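Local coordinates for oligopeptide-binding protein oppA (Lactococcus lactis, PDB 3DRF) that binds oligopeptides in a voluminous cavity that closes like a Venus flytrap and serves as the receptor of the OppABCDF ABC transporter for peptide uptake, at residues A[84-88]-A[100-106]; A[305-309]-A[333-337]; A[128-132]-A[205-209]. The contacts are given in a common frame with arbitrary orientation. Residues are numbered along the deposited sequence.

Contact 1: A[84-88]-A[100-106]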
loop_
_atom_site.group_PDB
_atom_site.type_symbol
_atom_site.label_atom_id
_atom_site.label_comp_id
_atom_site.label_asym_id
_atom_site.label_seq_id
_atom_site.Cartn_x
_atom_site.Cartn_y
_atom_site.Cartn_z
ATOM N N GLY A 84 -2.928 24.589 -6.626
ATOM C CA GLY A 84 -1.746 24.839 -7.416
ATOM C C GLY A 84 -1.120 23.657 -8.115
ATOM O O GLY A 84 -0.253 23.820 -8.887
ATOM N N GLY A 85 -1.592 22.456 -7.849
ATOM C CA GLY A 85 -1.076 21.286 -8.561
ATOM C C GLY A 85 -1.673 21.165 -9.955
ATOM O O GLY A 85 -2.209 22.093 -10.437
ATOM N N ALA A 86 -1.662 19.946 -10.499
ATOM C CA ALA A 86 -2.299 19.692 -11.797
ATOM C C ALA A 86 -3.773 20.002 -11.814
ATOM O O ALA A 86 -4.299 20.393 -12.836
ATOM C CB ALA A 86 -2.030 18.255 -12.260
ATOM N N ALA A 87 -4.391 19.888 -10.626
ATOM C CA ALA A 87 -5.798 20.212 -10.430
ATOM C C ALA A 87 -5.987 20.732 -8.994
ATOM O O ALA A 87 -5.134 20.541 -8.168
ATOM C CB ALA A 87 -6.704 18.950 -10.661
ATOM N N ASP A 88 -7.119 21.383 -8.801
ATOM C CA ASP A 88 -7.592 21.783 -7.442
ATOM C C ASP A 88 -8.903 21.027 -7.139
ATOM O O ASP A 88 -9.637 20.658 -8.013
ATOM C CB ASP A 88 -7.890 23.298 -7.405
ATOM C CG ASP A 88 -6.635 24.191 -7.584
ATOM O OD1 ASP A 88 -5.546 23.708 -7.501
ATOM O OD2 ASP A 88 -6.895 25.372 -7.735
ATOM N N ILE A 100 -13.687 19.046 -8.826
ATOM C CA ILE A 100 -12.294 18.968 -9.266
ATOM C C ILE A 100 -12.155 19.856 -10.514
ATOM O O ILE A 100 -12.889 19.709 -11.444
ATOM C CB ILE A 100 -11.887 17.478 -9.602
ATOM C CG1 ILE A 100 -11.867 16.571 -8.359
ATOM C CG2 ILE A 100 -10.523 17.460 -10.244
ATOM C CD1 ILE A 100 -13.246 16.097 -7.903
ATOM N N THR A 101 -11.200 20.773 -10.482
ATOM C CA THR A 101 -10.894 21.650 -11.638
ATOM C C THR A 101 -9.472 21.378 -12.125
ATOM O O THR A 101 -8.540 21.679 -11.458
ATOM C CB THR A 101 -11.040 23.132 -11.233
ATOM O OG1 THR A 101 -12.383 23.335 -10.776
ATOM C CG2 THR A 101 -10.795 24.065 -12.411
ATOM N N LEU A 102 -9.395 20.784 -13.296
ATOM C CA LEU A 102 -8.099 20.501 -13.933
ATOM C C LEU A 102 -7.528 21.837 -14.495
ATOM O O LEU A 102 -8.244 22.619 -15.023
ATOM C CB LEU A 102 -8.285 19.511 -15.106
ATOM C CG LEU A 102 -8.973 18.194 -14.760
ATOM C CD1 LEU A 102 -9.296 17.436 -16.044
ATOM C CD2 LEU A 102 -8.135 17.323 -13.809
ATOM N N ARG A 103 -6.222 22.001 -14.406
ATOM C CA ARG A 103 -5.597 23.179 -15.052
ATOM C C ARG A 103 -5.933 23.250 -16.542
ATOM O O ARG A 103 -5.973 22.279 -17.224
ATOM C CB ARG A 103 -4.068 23.141 -14.864
ATOM C CG ARG A 103 -3.633 23.699 -13.537
ATOM C CD ARG A 103 -2.085 23.643 -13.466
ATOM N NE ARG A 103 -1.536 24.203 -12.234
ATOM C CZ ARG A 103 -1.068 25.431 -12.138
ATOM N NH1 ARG A 103 -1.098 26.234 -13.191
ATOM N NH2 ARG A 103 -0.580 25.832 -10.997
ATOM N N LYS A 104 -6.164 24.456 -17.027
ATOM C CA LYS A 104 -6.396 24.692 -18.466
ATOM C C LYS A 104 -5.327 24.093 -19.375
ATOM O O LYS A 104 -5.632 23.550 -20.409
ATOM C CB LYS A 104 -6.527 26.198 -18.717
ATOM C CG LYS A 104 -6.982 26.528 -20.065
ATOM C CD LYS A 104 -6.981 28.060 -20.239
ATOM C CE LYS A 104 -6.548 28.570 -21.634
ATOM N NZ LYS A 104 -7.106 29.971 -21.836
ATOM N N ASP A 105 -4.088 24.194 -18.938
ATOM C CA ASP A 105 -2.911 23.723 -19.713
ATOM C C ASP A 105 -2.373 22.344 -19.301
ATOM O O ASP A 105 -1.299 21.972 -19.607
ATOM C CB ASP A 105 -1.790 24.770 -19.767
ATOM C CG ASP A 105 -1.326 25.205 -18.421
ATOM O OD1 ASP A 105 -1.922 24.878 -17.373
ATOM O OD2 ASP A 105 -0.319 25.958 -18.386
ATOM N N LEU A 106 -3.164 21.629 -18.543
ATOM C CA LEU A 106 -2.812 20.234 -18.237
ATOM C C LEU A 106 -3.025 19.335 -19.467
ATOM O O LEU A 106 -4.111 19.191 -19.924
ATOM C CB LEU A 106 -3.654 19.726 -17.029
ATOM C CG LEU A 106 -3.379 18.302 -16.593
ATOM C CD1 LEU A 106 -1.915 18.127 -16.080
ATOM C CD2 LEU A 106 -4.448 17.858 -15.503
#

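Contact 2: A[305-309]-A[333-337]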
loop_
_atom_site.group_PDB
_atom_site.type_symbol
_atom_site.label_atom_id
_atom_site.label_comp_id
_atom_site.label_asym_id
_atom_site.label_seq_id
_atom_site.Cartn_x
_atom_site.Cartn_y
_atom_site.Cartn_z
ATOM N N MET A 305 1.209 -9.436 10.420
ATOM C CA MET A 305 1.002 -10.831 10.160
ATOM C C MET A 305 -0.514 -11.106 9.956
ATOM O O MET A 305 -1.344 -10.740 10.738
ATOM C CB MET A 305 1.528 -11.616 11.388
ATOM C CG MET A 305 1.410 -13.161 11.235
ATOM S SD MET A 305 2.414 -14.078 12.477
ATOM C CE MET A 305 1.586 -13.562 14.022
ATOM N N TYR A 306 -0.835 -11.781 8.866
ATOM C CA TYR A 306 -2.201 -12.139 8.482
ATOM C C TYR A 306 -2.500 -13.598 8.754
ATOM O O TYR A 306 -1.657 -14.445 8.531
ATOM C CB TYR A 306 -2.372 -11.979 6.953
ATOM C CG TYR A 306 -2.520 -10.533 6.480
ATOM C CD1 TYR A 306 -3.796 -9.934 6.323
ATOM C CD2 TYR A 306 -1.423 -9.757 6.200
ATOM C CE1 TYR A 306 -3.960 -8.629 5.877
ATOM C CE2 TYR A 306 -1.582 -8.444 5.740
ATOM C CZ TYR A 306 -2.838 -7.906 5.588
ATOM O OH TYR A 306 -2.933 -6.595 5.166
ATOM N N TYR A 307 -3.744 -13.858 9.139
ATOM C CA TYR A 307 -4.297 -15.230 9.225
ATOM C C TYR A 307 -5.353 -15.415 8.118
ATOM O O TYR A 307 -6.190 -14.565 7.926
ATOM C CB TYR A 307 -4.922 -15.428 10.592
ATOM C CG TYR A 307 -3.942 -15.316 11.766
ATOM C CD1 TYR A 307 -2.725 -16.016 11.787
ATOM C CD2 TYR A 307 -4.251 -14.488 12.840
ATOM C CE1 TYR A 307 -1.864 -15.923 12.868
ATOM C CE2 TYR A 307 -3.406 -14.390 13.950
ATOM C CZ TYR A 307 -2.218 -15.118 13.932
ATOM O OH TYR A 307 -1.384 -15.065 15.008
ATOM N N ASN A 308 -5.349 -16.585 7.499
ATOM C CA ASN A 308 -6.280 -16.865 6.411
ATOM C C ASN A 308 -7.555 -17.456 7.012
ATOM O O ASN A 308 -7.571 -18.565 7.492
ATOM C CB ASN A 308 -5.614 -17.840 5.425
ATOM C CG ASN A 308 -6.404 -17.989 4.136
ATOM O OD1 ASN A 308 -7.303 -17.276 3.862
ATOM N ND2 ASN A 308 -6.009 -18.955 3.340
ATOM N N LEU A 309 -8.637 -16.679 6.943
ATOM C CA LEU A 309 -9.887 -17.007 7.640
ATOM C C LEU A 309 -11.110 -17.103 6.741
ATOM O O LEU A 309 -12.166 -17.274 7.204
ATOM C CB LEU A 309 -10.156 -15.926 8.707
ATOM C CG LEU A 309 -9.037 -15.804 9.764
ATOM C CD1 LEU A 309 -9.377 -14.584 10.675
ATOM C CD2 LEU A 309 -8.839 -17.057 10.645
ATOM N N ARG A 333 -5.079 -17.590 17.571
ATOM C CA ARG A 333 -4.609 -16.341 16.891
ATOM C C ARG A 333 -3.776 -15.473 17.832
ATOM O O ARG A 333 -2.760 -15.019 17.502
ATOM C CB ARG A 333 -5.818 -15.497 16.349
ATOM C CG ARG A 333 -6.583 -16.293 15.234
ATOM C CD ARG A 333 -7.583 -15.407 14.435
ATOM N NE ARG A 333 -8.530 -14.666 15.308
ATOM C CZ ARG A 333 -9.733 -15.109 15.660
ATOM N NH1 ARG A 333 -10.152 -16.306 15.294
ATOM N NH2 ARG A 333 -10.534 -14.375 16.424
ATOM N N GLN A 334 -4.286 -15.295 19.047
ATOM C CA GLN A 334 -3.599 -14.484 20.046
ATOM C C GLN A 334 -2.271 -15.135 20.481
ATOM O O GLN A 334 -1.263 -14.487 20.545
ATOM C CB GLN A 334 -4.507 -14.290 21.281
ATOM C CG GLN A 334 -5.756 -13.355 21.011
ATOM C CD GLN A 334 -6.643 -13.248 22.218
ATOM O OE1 GLN A 334 -6.455 -13.948 23.156
ATOM N NE2 GLN A 334 -7.564 -12.319 22.195
ATOM N N ALA A 335 -2.317 -16.453 20.699
ATOM C CA ALA A 335 -1.130 -17.198 21.184
ATOM C C ALA A 335 0.033 -17.090 20.167
ATOM O O ALA A 335 1.142 -16.869 20.511
ATOM C CB ALA A 335 -1.486 -18.709 21.506
ATOM N N ILE A 336 -0.319 -17.251 18.898
ATOM C CA ILE A 336 0.686 -17.228 17.823
ATOM C C ILE A 336 1.336 -15.813 17.746
ATOM O O ILE A 336 2.472 -15.673 17.515
ATOM C CB ILE A 336 0.055 -17.740 16.519
ATOM C CG1 ILE A 336 -0.178 -19.254 16.642
ATOM C CG2 ILE A 336 0.965 -17.416 15.257
ATOM C CD1 ILE A 336 -1.009 -19.878 15.474
ATOM N N GLY A 337 0.529 -14.782 18.013
ATOM C CA GLY A 337 1.041 -13.404 18.142
ATOM C C GLY A 337 1.975 -13.199 19.353
ATOM O O GLY A 337 3.014 -12.689 19.222
#

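Contact 3: A[128-132]-A[205-209]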
loop_
_atom_site.group_PDB
_atom_site.type_symbol
_atom_site.label_atom_id
_atom_site.label_comp_id
_atom_site.label_asym_id
_atom_site.label_seq_id
_atom_site.Cartn_x
_atom_site.Cartn_y
_atom_site.Cartn_z
ATOM N N ASN A 128 -15.424 -1.068 -12.847
ATOM C CA ASN A 128 -15.878 -2.044 -13.837
ATOM C C ASN A 128 -14.987 -3.275 -13.689
ATOM O O ASN A 128 -13.827 -3.188 -13.952
ATOM C CB ASN A 128 -15.775 -1.452 -15.240
ATOM C CG ASN A 128 -16.255 -2.410 -16.303
ATOM O OD1 ASN A 128 -16.336 -3.597 -16.143
ATOM N ND2 ASN A 128 -16.602 -1.802 -17.417
ATOM N N PRO A 129 -15.566 -4.423 -13.292
ATOM C CA PRO A 129 -14.681 -5.592 -12.994
ATOM C C PRO A 129 -13.906 -6.164 -14.191
ATOM O O PRO A 129 -12.971 -6.873 -14.040
ATOM C CB PRO A 129 -15.677 -6.679 -12.482
ATOM C CG PRO A 129 -16.848 -5.906 -11.981
ATOM C CD PRO A 129 -16.988 -4.769 -12.979
ATOM N N ALA A 130 -14.322 -5.796 -15.401
ATOM C CA ALA A 130 -13.660 -6.321 -16.614
ATOM C C ALA A 130 -12.171 -5.925 -16.739
ATOM O O ALA A 130 -11.448 -6.595 -17.356
ATOM C CB ALA A 130 -14.464 -5.932 -17.902
ATOM N N TYR A 131 -11.762 -4.806 -16.119
ATOM C CA TYR A 131 -10.348 -4.368 -16.132
ATOM C C TYR A 131 -9.443 -5.148 -15.147
ATOM O O TYR A 131 -8.281 -5.068 -15.231
ATOM C CB TYR A 131 -10.204 -2.837 -15.850
ATOM C CG TYR A 131 -10.952 -1.923 -16.837
ATOM C CD1 TYR A 131 -12.182 -1.365 -16.468
ATOM C CD2 TYR A 131 -10.458 -1.672 -18.105
ATOM C CE1 TYR A 131 -12.891 -0.553 -17.335
ATOM C CE2 TYR A 131 -11.146 -0.819 -19.007
ATOM C CZ TYR A 131 -12.372 -0.280 -18.621
ATOM O OH TYR A 131 -13.097 0.519 -19.441
ATOM N N GLY A 132 -10.038 -5.891 -14.204
ATOM C CA GLY A 132 -9.261 -6.749 -13.296
ATOM C C GLY A 132 -8.679 -6.028 -12.070
ATOM O O GLY A 132 -7.829 -6.557 -11.451
ATOM N N PRO A 205 -11.287 -4.017 -22.145
ATOM C CA PRO A 205 -10.986 -3.946 -20.703
ATOM C C PRO A 205 -10.130 -5.121 -20.191
ATOM O O PRO A 205 -9.166 -4.864 -19.519
ATOM C CB PRO A 205 -12.376 -3.921 -20.075
ATOM C CG PRO A 205 -13.194 -3.259 -21.157
ATOM C CD PRO A 205 -12.180 -2.977 -22.289
ATOM N N LYS A 206 -10.441 -6.312 -20.608
ATOM C CA LYS A 206 -9.690 -7.497 -20.150
ATOM C C LYS A 206 -8.208 -7.500 -20.561
ATOM O O LYS A 206 -7.434 -8.146 -19.972
ATOM C CB LYS A 206 -10.374 -8.794 -20.670
ATOM C CG LYS A 206 -10.131 -9.021 -22.179
ATOM C CD LYS A 206 -10.843 -10.337 -22.717
ATOM C CE LYS A 206 -10.522 -10.643 -24.199
ATOM N NZ LYS A 206 -9.049 -11.001 -24.328
ATOM N N ASP A 207 -7.908 -6.745 -21.619
ATOM C CA ASP A 207 -6.534 -6.657 -22.196
ATOM C C ASP A 207 -5.769 -5.385 -21.689
ATOM O O ASP A 207 -4.659 -5.193 -21.995
ATOM C CB ASP A 207 -6.631 -6.542 -23.742
ATOM C CG ASP A 207 -7.232 -7.786 -24.449
ATOM O OD1 ASP A 207 -7.136 -8.810 -23.882
ATOM O OD2 ASP A 207 -7.713 -7.583 -25.564
ATOM N N LEU A 208 -6.437 -4.544 -20.936
ATOM C CA LEU A 208 -5.837 -3.229 -20.639
ATOM C C LEU A 208 -4.567 -3.282 -19.793
ATOM O O LEU A 208 -3.644 -2.628 -20.094
ATOM C CB LEU A 208 -6.878 -2.283 -20.005
ATOM C CG LEU A 208 -6.376 -0.825 -19.801
ATOM C CD1 LEU A 208 -6.005 -0.149 -21.146
ATOM C CD2 LEU A 208 -7.472 0.001 -19.062
ATOM N N ALA A 209 -4.552 -4.134 -18.790
ATOM C CA ALA A 209 -3.381 -4.222 -17.885
ATOM C C ALA A 209 -2.145 -4.733 -18.607
ATOM O O ALA A 209 -1.051 -4.411 -18.204
ATOM C CB ALA A 209 -3.716 -5.145 -16.701
HETATM O O HOH W 1 -7.048 -5.503 -17.744
#

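Contact 1: A[84-88]-A[100-106]
A beta hairpin is held by its backbone, but where its strands end other donors can carry the pairing further, and this contact is an example. In the regular part, D88 and T101 form an antiparallel hydrogen-bonded pair: D88 N gives to T101 O at 3.0 Å, and T101 N gives to D88 O at 2.9 Å. One step on, A87 faces L102 as a non-hydrogen-bonded pair, with CA atoms 4.2 Å apart and A87 CB 3.8 Å from L102 CD2; the backbone of A87 bonds instead to L72. R103 N then donates to A86 O at 3.0 Å, the last backbone bond between the segments. These are the open ends of the hairpin of strands 87-92 and 97-102, the former outermost in a four-stranded antiparallel sheet; on the other side of 97-102, I100 and L102 bond through their backbones to I171 and K169. Beyond A86 the R103 side chain takes over: NE reaches G85 O and NH2 reaches G84 O, both at 2.9 Å, so one edge of the guanidinium satisfies two successive loop carbonyls. G84 N is served from its own segment, donating to D88 OD1 at 2.9 Å. R103 to L106 form a type I turn, closed by L106 N to R103 O at 3.2 Å, which brings L106 CD1 within 3.8 Å of A86 CB; R103 O also accepts from K169 NZ.

Contact 2: A[305-309]-A[333-337]
Where a helix covers a sheet, alternate residues can face it, and 305-309, the end of a strand and the two residues after it, is an example. The M305 side chain, extended as far as SD and then bent at chi3 (p), carries CE to 4.1 Å from I336 CG2 and 4.2 Å from G337 CA. Y306 faces the other way. Y307 points back to the helix, and its OH makes a weak hydrogen bond to R333 O at 2.8 Å, a carbonyl that also accepts weakly from G337 N at 3.3 Å. The ring edge meets I336, with Y307 CE1 4.0 Å from I336 CG2, while CE2 lies 3.6 Å from R333 CB. N308, like Y306, has its CB on the side away from the helix, and its ND2 bonds to W466 O and A463 O. L309 CD1 lies 4.2 Å from R333 CD, on an arginine whose NH2 bonds to K533 O. The axes of the short pieces 305-307 and 333-337 run nearly antiparallel, at 155°, and approach to 10.7 Å. Strand 292-307 is flanked by 468-474 and 536-549, whose I468 and I537 touch Y307; helix 330-339 rests on this sheet, and on its other side A335 packs against helix 381-390.

Contact 3: A[128-132]-A[205-209]
Two surface loops far apart in sequence can be joined by one aromatic ring and one water, as these segments demonstrate. P205 CB sits over a face of the Y131 ring, 3.7 Å from the centroid and 23° off the ring normal, a CH-pi interaction; the same CB lies 3.6 Å from A130 CB, so the pyrrolidine fits against both residues. P205 O accepts from a water at 2.8 Å. K206 follows with its backbone close to A130 O: its CA approaches that oxygen to 3.4 Å in a CA-H...O contact, whereas its N, also 3.4 Å from A130 O, is too poorly angled to bond. The lysine side chain leads away, and NZ forms a salt bridge with OD1 of D207 at 2.9 Å. L208 N donates to P205 O at 3.1 Å, so that oxygen serves both the water and this amide, and L208 CD2 reaches Y131 CD2 at 3.6 Å, where L53 touches both side chains. A209 closes the series through the water, which accepts from A209 N at 3.0 Å and donates to Y131 O at 2.8 Å, linking three backbone groups of the two segments. The opposing loop has bonds of its own: N128, just past the end of helix 116-127, accepts at OD1 from A130 N at 3.1 Å. That is an Asx turn, leading into the short 3-10 segment 129-131 that presents Y131 to the proline, and the arrangement is a proline-aromatic CH-pi contact between two surface loops, backed by a water bridge.

The three contacts are spread over one large solute-binding protein, and none touches another. Along the chain they follow the order contact 1, contact 3, contact 2. Contacts 1 and 2 lie on opposite sides of the chain's centre, with centres about 45 Å apart and nearest atoms about 28 Å apart. The centre of contact 3 is about 28 Å from that of contact 1 and about 33 Å from that of contact 2, with nearest atoms about 18 and 17 Å away. They differ in kind: backbone pairing prolonged by an arginine in contact 1, buried helix-on-sheet packing in contact 2, and a water-bridged CH-pi contact between surface loops in contact 3. The structure containing them is the closed, peptide-bound form.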